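Local coordinates for protein aminotransferase (Bacillus subtilis, PDB 6L1O) that catalyses pyridoxal-phosphate-dependent amino-group transfer in the biosynthesis of the dipeptide antibiotic bacilysin, at residues W315-P320 / V326-P331; P61-Y66 / Y72-E77; A105-L110 / P126-Y131; A193-A196 / N200-L203. All blocks are in the same frame, centred on the assembly; numbering follows the deposited sequence.

Interaction 1: W315-P320 / V326-P331; sequences WKMEKP and VWAEIP
Trp315 donates its indole N-H to the backbone of Glu329, with NE1 2.8 Å from Glu329 O. The donor lies nearly along the C=O axis, but the bond is bent at the hydrogen (N-H...O 142°), and the oxygen lies near the ring edge, 19° out of the indole plane. The six-membered part of the same ring rests against Ala328, with CZ2 3.6 Å from Ala328 CB. Met317 completes the apolar patch. Its side chain crosses that of Val326 at about a right angle and sets SD 3.6 Å from Val326 CG1. The chain is extended beyond CG (chi2 165°), which carries the terminal CE over the middle of the Trp315 ring on one face. Pro320 closes the far end loosely against Val326 CG2.

Strand 325-329 is an outermost strand of the three-stranded antiparallel sheet. Val326 and Ala328 bond on one side to Ile368 and Val366 of strand 365-369. On its other side, three waters link the backbone to residues 316-318. One water joins Lys316 O, at 2.6 Å, to Glu329 N. A second joins Glu318 O to Trp327 N, and a third joins Glu318 N to Trp327 O. Further out, Phe391 stacks on the Trp315 ring, and Phe305 and Cys309 of helix 289-313 pack on Met317.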
# COMPACT_ATOMS: atom_id res chain seq x y z
N TRP B 315 39.55 16.64 3.99
CA TRP B 315 38.55 16.10 3.04
C TRP B 315 37.64 17.22 2.52
O TRP B 315 36.69 17.62 3.19
CB TRP B 315 37.72 15.01 3.71
CG TRP B 315 36.92 14.12 2.78
CD1 TRP B 315 36.91 14.17 1.41
CD2 TRP B 315 36.10 13.03 3.15
NE1 TRP B 315 36.10 13.17 0.91
CE2 TRP B 315 35.61 12.45 1.96
CE3 TRP B 315 35.72 12.47 4.38
CZ2 TRP B 315 34.75 11.38 1.96
CZ3 TRP B 315 34.84 11.39 4.37
CH2 TRP B 315 34.38 10.86 3.17
N LYS B 316 37.93 17.74 1.33
CA LYS B 316 37.19 18.85 0.80
C LYS B 316 35.93 18.30 0.10
O LYS B 316 36.01 17.36 -0.67
CB LYS B 316 38.05 19.69 -0.19
N MET B 317 34.78 18.88 0.41
CA MET B 317 33.47 18.43 -0.12
C MET B 317 32.75 19.65 -0.66
O MET B 317 32.78 20.70 -0.05
CB MET B 317 32.60 17.80 0.97
CG MET B 317 33.19 16.58 1.64
SD MET B 317 32.32 16.15 3.18
CE MET B 317 33.17 14.67 3.67
N GLU B 318 32.11 19.50 -1.80
CA GLU B 318 31.23 20.53 -2.32
C GLU B 318 30.00 20.58 -1.44
O GLU B 318 29.53 19.56 -1.01
CB GLU B 318 30.81 20.20 -3.77
CG GLU B 318 30.54 21.43 -4.61
CD GLU B 318 31.84 22.08 -5.05
OE1 GLU B 318 32.64 21.40 -5.73
OE2 GLU B 318 32.08 23.25 -4.70
N LYS B 319 29.53 21.78 -1.12
CA LYS B 319 28.28 21.91 -0.37
C LYS B 319 27.11 21.67 -1.34
O LYS B 319 27.08 22.23 -2.43
CB LYS B 319 28.16 23.27 0.29
CG LYS B 319 29.15 23.47 1.46
CD LYS B 319 28.75 24.66 2.30
CE LYS B 319 29.82 24.89 3.35
NZ LYS B 319 29.55 26.13 4.11
N PRO B 320 26.17 20.80 -0.96
CA PRO B 320 25.02 20.55 -1.83
C PRO B 320 24.17 21.78 -2.08
O PRO B 320 24.03 22.61 -1.18
CB PRO B 320 24.21 19.50 -1.03
CG PRO B 320 24.65 19.71 0.39
CD PRO B 320 26.09 19.98 0.26
N VAL B 326 25.42 15.02 1.46
CA VAL B 326 26.71 15.50 0.95
C VAL B 326 27.28 14.40 0.06
O VAL B 326 27.35 13.26 0.46
CB VAL B 326 27.69 15.85 2.10
CG1 VAL B 326 29.07 16.33 1.56
CG2 VAL B 326 27.08 16.90 3.02
N TRP B 327 27.63 14.74 -1.17
CA TRP B 327 28.17 13.78 -2.17
C TRP B 327 29.69 14.00 -2.22
O TRP B 327 30.13 15.03 -2.71
CB TRP B 327 27.51 14.07 -3.50
CG TRP B 327 27.75 13.20 -4.70
CD1 TRP B 327 28.19 13.62 -5.93
CD2 TRP B 327 27.48 11.78 -4.84
NE1 TRP B 327 28.23 12.56 -6.79
CE2 TRP B 327 27.79 11.43 -6.15
CE3 TRP B 327 26.98 10.78 -3.98
CZ2 TRP B 327 27.64 10.11 -6.64
CZ3 TRP B 327 26.86 9.50 -4.42
CH2 TRP B 327 27.18 9.16 -5.77
N ALA B 328 30.45 13.08 -1.61
CA ALA B 328 31.88 13.29 -1.32
C ALA B 328 32.76 12.34 -2.14
O ALA B 328 32.47 11.14 -2.20
CB ALA B 328 32.17 13.03 0.14
N GLU B 329 33.81 12.87 -2.75
CA GLU B 329 34.76 12.02 -3.49
C GLU B 329 35.54 11.13 -2.54
O GLU B 329 35.90 11.56 -1.43
CB GLU B 329 35.71 12.88 -4.31
CG GLU B 329 35.09 13.44 -5.57
CD GLU B 329 36.16 14.11 -6.47
OE1 GLU B 329 36.98 13.39 -7.10
OE2 GLU B 329 36.16 15.34 -6.56
N ILE B 330 35.78 9.89 -2.94
CA ILE B 330 36.57 8.96 -2.12
C ILE B 330 38.10 9.23 -2.39
O ILE B 330 38.42 9.90 -3.35
CB ILE B 330 36.23 7.52 -2.39
CG1 ILE B 330 36.78 7.08 -3.77
CG2 ILE B 330 34.73 7.31 -2.32
CD1 ILE B 330 36.45 5.63 -4.08
N PRO B 331 38.98 8.82 -1.48
CA PRO B 331 40.42 9.04 -1.70
C PRO B 331 40.91 8.26 -2.91
O PRO B 331 40.52 7.13 -3.11
CB PRO B 331 41.07 8.51 -0.44
CG PRO B 331 39.98 8.52 0.60
CD PRO B 331 38.75 8.19 -0.16
O HOH W 1 34.53 15.66 -2.01
O HOH W 2 27.72 17.62 -1.73
O HOH W 3 32.20 16.79 -2.89

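Interaction 2: P61-Y66 / Y72-E77; sequences PSFHGY and YPFLKE. With PMP (4'-deoxy-4'-aminopyridoxal-5'-phosphate), chain D; TYR (tyrosine), chain C.
Phe63 points the edge of its ring at the face of Tyr72. The pair is an offset edge-to-face stack, with centroids 5.3 Å apart and planes at 67°. Phe63 CE1 makes the closest approach, 3.6 Å from Tyr72 CE2. The neighbouring CD1 faces the phenol oxygen end of the same ring. Phe74 comes from the opposite direction, its CE2 4.1 Å from Phe63 CZ. Its CG sits between the backbone N and the carbonyl carbon (chi1 67°), and from there its ring reaches Phe63. Tyr72 is the N-cap residue of helix 73-87, and its backbone N is hydrogen-bonded to Gln277 OE1. The cluster therefore joins the short 3-10 turn 61-63 to the start of that helix.

Beyond the turn, the CB of Tyr66 points away from residues 72-77. Its OH donates to PMP O2P at 2.6 Å, with the phosphate oxygen in the plane of the phenol ring at its edge. One face of the ring carries CD2 of the bound tyrosine. This PMP is also hydrogen-bonded to residues of the second subunit, among them Ser236 and Tyr209. Such a composite active site at the dimer interface is typical of class I aminotransferases.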
# COMPACT_ATOMS: atom_id res chain seq x y z
N PRO B 61 -15.59 9.01 14.65
CA PRO B 61 -16.03 7.70 14.18
C PRO B 61 -16.34 7.61 12.69
O PRO B 61 -16.35 6.50 12.15
CB PRO B 61 -17.24 7.37 15.06
CG PRO B 61 -17.70 8.66 15.62
CD PRO B 61 -16.52 9.58 15.66
N SER B 62 -16.53 8.75 12.01
CA SER B 62 -16.62 8.75 10.57
C SER B 62 -15.41 8.17 9.91
O SER B 62 -15.49 7.61 8.81
CB SER B 62 -16.81 10.17 10.03
OG SER B 62 -18.10 10.63 10.34
N PHE B 63 -14.24 8.28 10.54
CA PHE B 63 -13.03 7.67 9.96
C PHE B 63 -12.80 6.22 10.37
O PHE B 63 -11.87 5.58 9.91
CB PHE B 63 -11.80 8.51 10.41
CG PHE B 63 -11.80 9.91 9.87
CD1 PHE B 63 -12.23 10.18 8.60
CD2 PHE B 63 -11.28 10.95 10.64
CE1 PHE B 63 -12.17 11.47 8.09
CE2 PHE B 63 -11.22 12.26 10.13
CZ PHE B 63 -11.68 12.52 8.86
N HIS B 64 -13.61 5.68 11.28
CA HIS B 64 -13.47 4.29 11.65
C HIS B 64 -13.88 3.32 10.57
O HIS B 64 -13.33 2.23 10.48
CB HIS B 64 -14.22 4.00 12.95
CG HIS B 64 -13.71 4.81 14.11
ND1 HIS B 64 -14.23 4.68 15.37
CD2 HIS B 64 -12.77 5.75 14.20
CE1 HIS B 64 -13.62 5.52 16.19
NE2 HIS B 64 -12.75 6.20 15.49
N GLY B 65 -14.89 3.71 9.76
CA GLY B 65 -15.44 2.88 8.73
C GLY B 65 -14.82 3.15 7.39
O GLY B 65 -13.89 3.96 7.32
N TYR B 66 -15.30 2.50 6.33
CA TYR B 66 -14.73 2.68 5.01
C TYR B 66 -14.94 4.08 4.51
O TYR B 66 -15.99 4.66 4.67
CB TYR B 66 -15.32 1.67 3.98
CG TYR B 66 -14.90 0.23 4.16
CD1 TYR B 66 -13.55 -0.17 3.94
CD2 TYR B 66 -15.80 -0.74 4.56
CE1 TYR B 66 -13.17 -1.49 4.08
CE2 TYR B 66 -15.41 -2.07 4.72
CZ TYR B 66 -14.08 -2.44 4.46
OH TYR B 66 -13.69 -3.73 4.64
N TYR B 72 -10.18 11.46 0.80
CA TYR B 72 -11.14 12.48 1.13
C TYR B 72 -10.92 13.78 0.33
O TYR B 72 -9.81 14.25 0.18
CB TYR B 72 -11.15 12.74 2.62
CG TYR B 72 -11.92 11.73 3.41
CD1 TYR B 72 -13.33 11.75 3.42
CD2 TYR B 72 -11.29 10.77 4.15
CE1 TYR B 72 -14.06 10.80 4.13
CE2 TYR B 72 -12.00 9.84 4.86
CZ TYR B 72 -13.38 9.86 4.88
OH TYR B 72 -14.07 8.96 5.60
N PRO B 73 -12.00 14.39 -0.17
CA PRO B 73 -11.85 15.66 -0.90
C PRO B 73 -11.11 16.76 -0.11
O PRO B 73 -10.42 17.54 -0.73
CB PRO B 73 -13.31 16.08 -1.19
CG PRO B 73 -14.05 14.80 -1.26
CD PRO B 73 -13.42 13.92 -0.18
N PHE B 74 -11.23 16.78 1.22
CA PHE B 74 -10.61 17.84 2.01
C PHE B 74 -9.06 17.78 1.88
O PHE B 74 -8.41 18.77 1.93
CB PHE B 74 -11.03 17.85 3.50
CG PHE B 74 -10.54 16.64 4.31
CD1 PHE B 74 -9.22 16.56 4.78
CD2 PHE B 74 -11.42 15.62 4.68
CE1 PHE B 74 -8.78 15.49 5.48
CE2 PHE B 74 -11.00 14.52 5.40
CZ PHE B 74 -9.67 14.46 5.82
N LEU B 75 -8.52 16.59 1.71
CA LEU B 75 -7.05 16.46 1.53
C LEU B 75 -6.62 16.88 0.13
O LEU B 75 -5.61 17.57 -0.04
CB LEU B 75 -6.60 15.02 1.86
CG LEU B 75 -5.13 14.73 1.60
CD1 LEU B 75 -4.27 15.79 2.27
CD2 LEU B 75 -4.75 13.32 2.10
N LYS B 76 -7.39 16.51 -0.87
CA LYS B 76 -7.08 16.90 -2.24
C LYS B 76 -7.16 18.43 -2.42
O LYS B 76 -6.38 19.03 -3.12
CB LYS B 76 -8.00 16.15 -3.18
CG LYS B 76 -7.78 14.64 -3.17
CD LYS B 76 -8.82 14.01 -4.10
CE LYS B 76 -8.49 12.59 -4.37
NZ LYS B 76 -9.59 12.02 -5.16
N GLU B 77 -8.10 19.06 -1.74
CA GLU B 77 -8.19 20.50 -1.66
C GLU B 77 -6.96 21.11 -0.94
O GLU B 77 -6.43 22.11 -1.38
CB GLU B 77 -9.50 20.94 -0.99
CG GLU B 77 -10.73 20.64 -1.82
CD GLU B 77 -12.01 20.27 -1.03
OE1 GLU B 77 -12.18 20.67 0.15
OE2 GLU B 77 -12.88 19.54 -1.59
N1 PMP D . -12.23 -10.55 1.90
C2 PMP D . -13.52 -10.68 2.08
C2A PMP D . -14.20 -11.99 1.92
C3 PMP D . -14.30 -9.49 2.49
O3 PMP D . -15.59 -9.44 2.74
C4 PMP D . -13.54 -8.26 2.61
C4A PMP D . -14.26 -7.04 3.03
N4A PMP D . -14.83 -6.68 1.82
C5 PMP D . -12.12 -8.25 2.33
C6 PMP D . -11.55 -9.45 1.99
C5A PMP D . -11.32 -6.95 2.43
O4P PMP D . -11.38 -6.28 3.63
P PMP D . -10.34 -5.22 4.11
O1P PMP D . -9.58 -4.81 2.99
O2P PMP D . -11.17 -4.22 4.64
O3P PMP D . -9.58 -5.87 5.10
CA TYR C . -17.16 -5.56 2.39
C TYR C . -18.07 -5.91 1.25
O TYR C . -17.87 -7.00 0.68
CB TYR C . -16.41 -4.22 2.22
CG TYR C . -15.66 -3.86 0.93
CD1 TYR C . -16.19 -4.05 -0.33
CD2 TYR C . -14.41 -3.28 1.01
CE1 TYR C . -15.49 -3.68 -1.47
CE2 TYR C . -13.73 -2.91 -0.11
CZ TYR C . -14.26 -3.11 -1.35
OH TYR C . -13.52 -2.72 -2.40
OXT TYR C . -18.95 -5.09 1.04

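Interaction 3: A105-L110 / P126-Y131; sequences AGLYVL and PGYPEY. With PLP (pyridoxal-5'-phosphate), chain E.
Leu107 has CG anti to the carbonyl carbon (chi1 -64°), which sends both methyls from helix 103-114 toward two tyrosines. Tyr128 has CG anti to the backbone N (chi1 -167°), which swings its ring across to the cofactor. Leu107 CD1 reaches the ring edge of Tyr128, near its plane, with CE2 at 4.0 Å. The other methyl, CD2, meets the edge of Tyr131, 3.8 Å from CE1.

Tyr128 then lies face to face with pyridoxal phosphate. PLP C2 sits over the ring centre, 3.6 Å above the plane, and the PLP methyl C2A is 3.5 Å from Tyr128 CG. The backbone N of Glu130 lies over the opposite face. Tyr131 in turn has the CB of Tyr128 over one of its own faces, and its OH is hydrogen-bonded to Asp206, a residue of the cofactor pocket. Its ring is also stacked with Phe172.

Across the two segments the contact is purely apolar. Leucine methyls meet aromatic edges, while a face of Tyr128 is turned to the pyridine ring. The polar work is done nearby, where Gly103 N at the start of the Leu107 helix bonds to the cofactor.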
# COMPACT_ATOMS: atom_id res chain seq x y z
N ALA B 105 5.45 3.44 -2.66
CA ALA B 105 4.20 2.88 -3.28
C ALA B 105 3.77 3.63 -4.52
O ALA B 105 3.37 3.01 -5.52
CB ALA B 105 3.07 2.85 -2.26
N GLY B 106 3.91 4.95 -4.51
CA GLY B 106 3.62 5.77 -5.66
C GLY B 106 4.46 5.42 -6.88
O GLY B 106 3.93 5.35 -7.99
N LEU B 107 5.74 5.19 -6.68
CA LEU B 107 6.62 4.78 -7.78
C LEU B 107 6.22 3.44 -8.35
O LEU B 107 6.32 3.21 -9.58
CB LEU B 107 8.09 4.73 -7.36
CG LEU B 107 8.77 6.03 -6.94
CD1 LEU B 107 10.06 5.64 -6.22
CD2 LEU B 107 9.05 6.87 -8.15
N TYR B 108 5.78 2.52 -7.52
CA TYR B 108 5.35 1.21 -8.00
C TYR B 108 4.06 1.35 -8.83
O TYR B 108 3.97 0.83 -9.94
CB TYR B 108 5.13 0.23 -6.85
CG TYR B 108 4.44 -1.02 -7.27
CD1 TYR B 108 5.15 -2.04 -7.92
CD2 TYR B 108 3.07 -1.24 -7.01
CE1 TYR B 108 4.54 -3.19 -8.33
CE2 TYR B 108 2.44 -2.43 -7.43
CZ TYR B 108 3.20 -3.40 -8.08
OH TYR B 108 2.65 -4.56 -8.50
N VAL B 109 3.09 2.06 -8.28
CA VAL B 109 1.77 2.25 -8.97
C VAL B 109 1.97 2.98 -10.30
O VAL B 109 1.41 2.59 -11.32
CB VAL B 109 0.79 2.99 -8.06
CG1 VAL B 109 -0.51 3.37 -8.79
CG2 VAL B 109 0.50 2.17 -6.82
N LEU B 110 2.82 4.01 -10.30
CA LEU B 110 3.01 4.82 -11.47
C LEU B 110 3.65 4.01 -12.57
O LEU B 110 3.17 4.07 -13.70
CB LEU B 110 3.81 6.08 -11.17
CG LEU B 110 3.06 7.21 -10.44
CD1 LEU B 110 4.05 8.24 -9.86
CD2 LEU B 110 2.10 7.89 -11.35
N PRO B 126 23.91 8.85 -11.66
CA PRO B 126 23.32 8.15 -10.48
C PRO B 126 21.87 8.45 -10.26
O PRO B 126 21.38 9.45 -10.71
CB PRO B 126 24.17 8.64 -9.30
CG PRO B 126 24.80 9.87 -9.76
CD PRO B 126 24.95 9.81 -11.24
N GLY B 127 21.19 7.56 -9.52
CA GLY B 127 19.77 7.72 -9.27
C GLY B 127 19.31 6.84 -8.10
O GLY B 127 19.90 5.81 -7.78
N TYR B 128 18.24 7.27 -7.48
CA TYR B 128 17.56 6.50 -6.44
C TYR B 128 17.35 5.02 -6.90
O TYR B 128 16.61 4.78 -7.85
CB TYR B 128 16.25 7.15 -6.19
CG TYR B 128 15.47 6.75 -5.00
CD1 TYR B 128 16.06 6.76 -3.72
CD2 TYR B 128 14.11 6.47 -5.09
CE1 TYR B 128 15.34 6.43 -2.60
CE2 TYR B 128 13.35 6.17 -3.95
CZ TYR B 128 13.97 6.18 -2.73
OH TYR B 128 13.26 5.88 -1.60
N PRO B 129 17.97 4.06 -6.21
CA PRO B 129 17.89 2.64 -6.64
C PRO B 129 16.46 2.08 -6.66
O PRO B 129 16.18 1.10 -7.35
CB PRO B 129 18.75 1.89 -5.61
CG PRO B 129 19.01 2.84 -4.52
CD PRO B 129 18.87 4.23 -5.06
N GLU B 130 15.54 2.68 -5.94
CA GLU B 130 14.19 2.13 -5.92
C GLU B 130 13.46 2.30 -7.22
O GLU B 130 12.52 1.55 -7.48
CB GLU B 130 13.35 2.69 -4.72
CG GLU B 130 13.68 2.05 -3.37
CD GLU B 130 13.48 0.51 -3.33
OE1 GLU B 130 12.48 -0.04 -3.94
OE2 GLU B 130 14.32 -0.18 -2.65
N TYR B 131 13.93 3.21 -8.10
CA TYR B 131 13.37 3.33 -9.44
C TYR B 131 13.44 1.99 -10.18
O TYR B 131 12.59 1.69 -11.01
CB TYR B 131 14.08 4.40 -10.30
CG TYR B 131 14.01 5.80 -9.76
CD1 TYR B 131 12.91 6.23 -9.02
CD2 TYR B 131 15.06 6.71 -9.97
CE1 TYR B 131 12.83 7.49 -8.50
CE2 TYR B 131 14.98 8.02 -9.45
CZ TYR B 131 13.88 8.39 -8.71
OH TYR B 131 13.79 9.62 -8.13
N1 PLP E . 12.42 9.69 -3.72
C2 PLP E . 13.69 9.84 -3.28
C2A PLP E . 14.82 10.07 -4.23
C3 PLP E . 14.00 9.67 -1.88
O3 PLP E . 15.23 9.76 -1.37
C4 PLP E . 12.89 9.47 -1.02
C4A PLP E . 13.28 8.94 0.34
C5 PLP E . 11.55 9.33 -1.56
C6 PLP E . 11.38 9.49 -2.93
C5A PLP E . 10.33 9.18 -0.70
O4P PLP E . 10.24 8.04 0.04
P PLP E . 8.84 7.69 0.81
O1P PLP E . 8.50 6.32 0.35
O2P PLP E . 7.79 8.75 0.56
O3P PLP E . 9.23 7.72 2.26

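Interaction 4: A193-A196 / N200-L203; sequences AAFA and NIHL
Ala196 O accepts a nearly straight bond from Ile201 N, 2.9 Å long with an N-H...O angle of 169°, and the donor is tilted 23° from the carbonyl plane. Asn200, just before Ile201, is the first residue to leave the helix, with positive phi. Side chains follow the same pairing. Ala196 CB is 4.2 Å from Ile201 CB and 3.3 Å from Ile201 O, so the small methyl sits close against the backbone of the outgoing chain.

A 6→1 bond from Ile201 N back to Ala196 O, a positive phi at Asn200 and an apolar pair at the two ends of the bond are marks of a Schellman motif. It ends helix 186-199 and turns the chain into strand 202-206, within the beta-alpha-beta unit that begins with strand 168-174.

Ile201 also extends CD1 to Phe195, 4.2 Å from CE2. Leu203 has CG anti to the backbone N (chi1 -156°) and brings CD1 to the helix, 4.3 Å from Ala196 CB and near Ala193 N. Met171 of strand 168-174 packs on both Ile201 and Leu203. His202 has its CB turned away from the helix, and its NE2 is hydrogen-bonded to Thr4 N of the second subunit.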
# COMPACT_ATOMS: atom_id res chain seq x y z
N ALA B 193 10.20 18.70 -20.57
CA ALA B 193 8.84 18.51 -20.95
C ALA B 193 8.67 18.57 -22.48
O ALA B 193 7.88 17.82 -23.07
CB ALA B 193 7.93 19.52 -20.28
N ALA B 194 9.42 19.47 -23.09
CA ALA B 194 9.49 19.57 -24.55
C ALA B 194 10.01 18.29 -25.19
O ALA B 194 9.42 17.77 -26.13
CB ALA B 194 10.36 20.76 -24.97
N PHE B 195 11.09 17.75 -24.62
CA PHE B 195 11.65 16.50 -25.08
C PHE B 195 10.67 15.29 -24.96
O PHE B 195 10.55 14.46 -25.85
CB PHE B 195 12.94 16.21 -24.32
CG PHE B 195 13.72 15.06 -24.85
CD1 PHE B 195 14.57 15.22 -25.95
CD2 PHE B 195 13.60 13.78 -24.26
CE1 PHE B 195 15.32 14.15 -26.43
CE2 PHE B 195 14.32 12.70 -24.75
CZ PHE B 195 15.17 12.89 -25.84
N ALA B 196 9.96 15.22 -23.83
CA ALA B 196 9.05 14.10 -23.58
C ALA B 196 7.83 14.20 -24.49
O ALA B 196 7.35 13.20 -25.00
CB ALA B 196 8.64 14.12 -22.12
N ASN B 200 7.00 11.17 -27.03
CA ASN B 200 5.90 10.49 -26.35
C ASN B 200 6.36 9.69 -25.17
O ASN B 200 6.19 8.49 -25.13
CB ASN B 200 5.16 9.59 -27.32
CG ASN B 200 4.66 10.35 -28.50
OD1 ASN B 200 3.75 11.18 -28.37
ND2 ASN B 200 5.27 10.11 -29.66
N ILE B 201 7.00 10.38 -24.24
CA ILE B 201 7.52 9.76 -23.02
C ILE B 201 6.75 10.35 -21.83
O ILE B 201 6.60 11.55 -21.73
CB ILE B 201 9.02 10.04 -22.87
CG1 ILE B 201 9.74 9.66 -24.18
CG2 ILE B 201 9.62 9.24 -21.68
CD1 ILE B 201 11.22 9.93 -24.24
N HIS B 202 6.24 9.49 -20.96
CA HIS B 202 5.63 9.93 -19.72
C HIS B 202 6.73 10.31 -18.71
O HIS B 202 7.64 9.52 -18.43
CB HIS B 202 4.77 8.84 -19.12
CG HIS B 202 3.64 8.40 -20.00
ND1 HIS B 202 3.62 7.17 -20.63
CD2 HIS B 202 2.49 9.02 -20.34
CE1 HIS B 202 2.50 7.06 -21.33
NE2 HIS B 202 1.79 8.16 -21.13
N LEU B 203 6.60 11.49 -18.15
CA LEU B 203 7.64 12.07 -17.28
C LEU B 203 7.18 12.09 -15.80
O LEU B 203 6.21 12.73 -15.50
CB LEU B 203 7.95 13.47 -17.75
CG LEU B 203 9.32 14.08 -17.41
CD1 LEU B 203 9.51 15.41 -18.13
CD2 LEU B 203 9.51 14.24 -15.90

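Following the chain from the N terminus, interaction 2 comes first and closes the short loop before helix 73-87. Interaction 3 follows and spans strand 120-125, joining helix 103-114 to the start of helix 130-137. Interaction 4 closes the tight turn from helix 186-199 into strand 202-206. Interaction 1 comes last and closes the turn between 315-320 and strand 325-329. All four lie in series, so none nests in or crosses another. Interactions 3 and 4 belong to the region of the seven-stranded mixed sheet, and interaction 1 to the small antiparallel sheet. Interactions 1 and 3 touch, where Trp327 packs on Pro126. Interactions 2, 3 and 4 each also reach the second subunit.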